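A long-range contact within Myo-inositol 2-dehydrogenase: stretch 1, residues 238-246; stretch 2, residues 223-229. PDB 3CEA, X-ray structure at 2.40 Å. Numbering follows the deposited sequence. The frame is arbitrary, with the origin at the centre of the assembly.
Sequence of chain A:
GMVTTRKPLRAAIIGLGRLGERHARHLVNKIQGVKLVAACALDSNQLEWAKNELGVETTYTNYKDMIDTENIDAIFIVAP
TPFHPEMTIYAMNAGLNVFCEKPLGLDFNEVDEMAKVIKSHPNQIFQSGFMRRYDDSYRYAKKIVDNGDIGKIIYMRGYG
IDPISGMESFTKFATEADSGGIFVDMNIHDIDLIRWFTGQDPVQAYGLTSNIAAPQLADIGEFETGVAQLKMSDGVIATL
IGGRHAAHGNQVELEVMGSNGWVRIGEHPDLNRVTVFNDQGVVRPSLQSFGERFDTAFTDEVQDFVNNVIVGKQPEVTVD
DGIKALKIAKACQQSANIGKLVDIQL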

# COMPACT_ATOMS: atom_id res chain seq x y z
N ALA A 238 -2.43 10.08 -24.29
CA ALA A 238 -1.30 9.88 -23.39
C ALA A 238 -0.79 11.17 -22.78
O ALA A 238 -0.83 12.23 -23.42
CB ALA A 238 -0.17 9.13 -24.09
N THR A 239 -0.34 11.08 -21.54
CA THR A 239 0.31 12.19 -20.85
C THR A 239 1.73 11.76 -20.49
O THR A 239 1.95 10.64 -20.04
CB THR A 239 -0.44 12.58 -19.56
OG1 THR A 239 -1.79 12.93 -19.89
CG2 THR A 239 0.22 13.77 -18.87
N LEU A 240 2.69 12.66 -20.70
CA LEU A 240 4.07 12.45 -20.29
C LEU A 240 4.50 13.57 -19.36
O LEU A 240 4.27 14.75 -19.65
CB LEU A 240 5.02 12.43 -21.49
CG LEU A 240 4.65 11.72 -22.79
CD1 LEU A 240 5.51 12.29 -23.90
CD2 LEU A 240 4.82 10.22 -22.68
N ILE A 241 5.13 13.21 -18.25
CA ILE A 241 5.68 14.19 -17.33
C ILE A 241 7.15 13.91 -17.03
O ILE A 241 7.52 12.84 -16.56
CB ILE A 241 4.86 14.27 -16.02
CG1 ILE A 241 3.42 14.69 -16.33
CG2 ILE A 241 5.52 15.24 -15.03
CD1 ILE A 241 2.62 15.06 -15.13
N GLY A 242 7.98 14.90 -17.36
CA GLY A 242 9.40 14.86 -17.03
C GLY A 242 9.68 15.93 -16.00
O GLY A 242 9.29 17.08 -16.17
N GLY A 243 10.36 15.55 -14.92
CA GLY A 243 10.68 16.47 -13.84
C GLY A 243 12.04 16.19 -13.23
O GLY A 243 12.65 15.15 -13.50
N ARG A 244 12.50 17.13 -12.40
CA ARG A 244 13.83 17.06 -11.80
C ARG A 244 13.85 17.54 -10.34
O ARG A 244 14.92 17.81 -9.79
CB ARG A 244 14.83 17.89 -12.62
CG ARG A 244 14.72 17.72 -14.12
CD ARG A 244 16.07 17.86 -14.78
NE ARG A 244 16.05 17.41 -16.17
CZ ARG A 244 16.27 16.16 -16.58
NH1 ARG A 244 16.53 15.20 -15.70
NH2 ARG A 244 16.23 15.88 -17.87
N HIS A 245 12.68 17.63 -9.71
CA HIS A 245 12.58 18.24 -8.39
C HIS A 245 11.64 17.52 -7.40
O HIS A 245 10.99 18.17 -6.57
CB HIS A 245 12.16 19.70 -8.53
CG HIS A 245 12.94 20.64 -7.66
ND1 HIS A 245 12.51 21.02 -6.40
CD2 HIS A 245 14.11 21.28 -7.86
CE1 HIS A 245 13.39 21.85 -5.87
NE2 HIS A 245 14.37 22.02 -6.73
N ALA A 246 11.59 16.19 -7.47
CA ALA A 246 10.84 15.40 -6.49
C ALA A 246 11.59 15.33 -5.16
O ALA A 246 12.82 15.23 -5.13
CB ALA A 246 10.54 14.01 -7.01
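Stretch 2 223-229: FETGVAQ

Stretch 2 lies beside stretch 1 as its neighbouring antiparallel β-strand: residues 225-229 are extended and run against the strand of stretch 1, which enters from before Ala238, with 171° between the two N-to-C directions and a closest approach of 4.6 Å between the axes. Phe223 and Glu224 precede the strand as loop, Glu224 with phi/psi of -61/-48°. Together the two stretches bury 525 Å², counted over both sides. The register pairs Thr239 with Gln229, Leu240 with Ala228, Ile241 with Val227 and Gly242 with Gly226, so the sequence of stretch 2 is read backwards as stretch 1 is followed forwards.

At the start of stretch 1, the CB of Ala238 points away from stretch 2, and the contact is made by its backbone: Ala238 O lies 3.2 Å from Gln229 CA in a CA-H...O contact. Thr239 and Gln229 form a non-hydrogen-bonded pair, their CA atoms 4.5 Å apart. Their side chains share one face of the sheet, where a water bridges them, donating to Gln229 OE1 at 2.7 Å and accepting from Thr239 OG1 at 2.8 Å. Thr239 CA also approaches Ala228 O at 3.1 Å.

Leu240 and Ala228 make the first hydrogen-bonded pair, with reciprocal bonds: Leu240 N donates to Ala228 O at 2.8 Å, and Ala228 N to Leu240 O at 2.8 Å. Both side chains project from the face opposite that of Thr239 and Gln229, bringing Leu240 CD1 within 4.1 Å of Ala228 CB.

Ile241 returns to the face of Thr239 and sits against Val227, CA to CA 4.7 Å, in a non-hydrogen-bonded pair. Here the side chains supply the contact, Ile241 CG1 packing 4.0 Å from Val227 CG1, while Ile241 CA lies 3.4 Å from Gly226 O. Val227 CG1 also reaches Thr239 CG2 at 4.1 Å, so the apolar patch continues along this face.

The next pair is glycine on glycine. Gly242 N donates to Gly226 O at 3.0 Å and Gly226 N to Gly242 O at 2.9 Å; with no side chain on either residue, the pairing is made by backbone alone. Gly242 O also receives a CA-H...O contact from Thr225 CA at 3.2 Å. Gly243 lies alongside Thr225, CA to CA 4.5 Å, and its CA approaches Glu224 O at 3.5 Å.

At Arg244 the chain turns a corner, and a side chain takes over from the backbone as acceptor. Glu224 has its CB sideways, but the end of its side chain comes nearer, and Glu224 OE2 accepts a 2.8 Å hydrogen bond from Arg244 N. The other carboxylate oxygen, Glu224 OE1, takes a very short 2.4 Å bond from Thr225 OG1. His245 points its CB toward stretch 2, with His245 CB 3.3 Å from Glu224 OE2; a water accepts from His245 N at 2.9 Å and donates to Glu224 OE2 at 2.6 Å. Ala246 makes no contact.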

# COMPACT_ATOMS: atom_id res chain seq x y z
N PHE A 223 14.17 23.68 -18.79
CA PHE A 223 12.92 23.72 -18.04
C PHE A 223 12.84 22.57 -17.05
O PHE A 223 13.09 21.42 -17.41
CB PHE A 223 11.71 23.68 -18.99
CG PHE A 223 11.60 24.87 -19.88
CD1 PHE A 223 11.12 26.09 -19.39
CD2 PHE A 223 11.96 24.79 -21.22
CE1 PHE A 223 11.01 27.21 -20.22
CE2 PHE A 223 11.85 25.90 -22.06
CZ PHE A 223 11.38 27.11 -21.56
N GLU A 224 12.49 22.89 -15.80
CA GLU A 224 12.40 21.89 -14.74
C GLU A 224 11.37 20.80 -15.04
O GLU A 224 11.65 19.62 -14.89
CB GLU A 224 12.11 22.57 -13.39
CG GLU A 224 12.29 21.66 -12.18
CD GLU A 224 11.08 20.78 -11.91
OE1 GLU A 224 9.95 21.31 -11.93
OE2 GLU A 224 11.24 19.57 -11.68
N THR A 225 10.17 21.21 -15.45
CA THR A 225 9.08 20.28 -15.71
C THR A 225 8.57 20.41 -17.14
O THR A 225 8.50 21.50 -17.69
CB THR A 225 7.92 20.46 -14.70
OG1 THR A 225 8.38 20.16 -13.38
CG2 THR A 225 6.74 19.54 -15.01
N GLY A 226 8.23 19.27 -17.74
CA GLY A 226 7.60 19.24 -19.04
C GLY A 226 6.41 18.30 -19.02
O GLY A 226 6.56 17.11 -18.73
N VAL A 227 5.23 18.84 -19.29
CA VAL A 227 4.02 18.03 -19.38
C VAL A 227 3.54 18.02 -20.83
O VAL A 227 3.36 19.07 -21.44
CB VAL A 227 2.90 18.54 -18.45
CG1 VAL A 227 1.72 17.58 -18.43
CG2 VAL A 227 3.42 18.75 -17.03
N ALA A 228 3.35 16.82 -21.37
CA ALA A 228 2.86 16.66 -22.74
C ALA A 228 1.61 15.79 -22.79
O ALA A 228 1.52 14.78 -22.10
CB ALA A 228 3.93 16.07 -23.63
N GLN A 229 0.64 16.21 -23.61
CA GLN A 229 -0.50 15.37 -23.95
C GLN A 229 -0.40 15.00 -25.43
O GLN A 229 -0.00 15.83 -26.25
CB GLN A 229 -1.82 16.07 -23.65
CG GLN A 229 -3.04 15.14 -23.73
CD GLN A 229 -4.29 15.75 -23.14
OE1 GLN A 229 -4.32 16.11 -21.96
NE2 GLN A 229 -5.33 15.86 -23.95
O HOH W 1 9.81 17.80 -10.36
O HOH W 2 -2.54 15.65 -20.04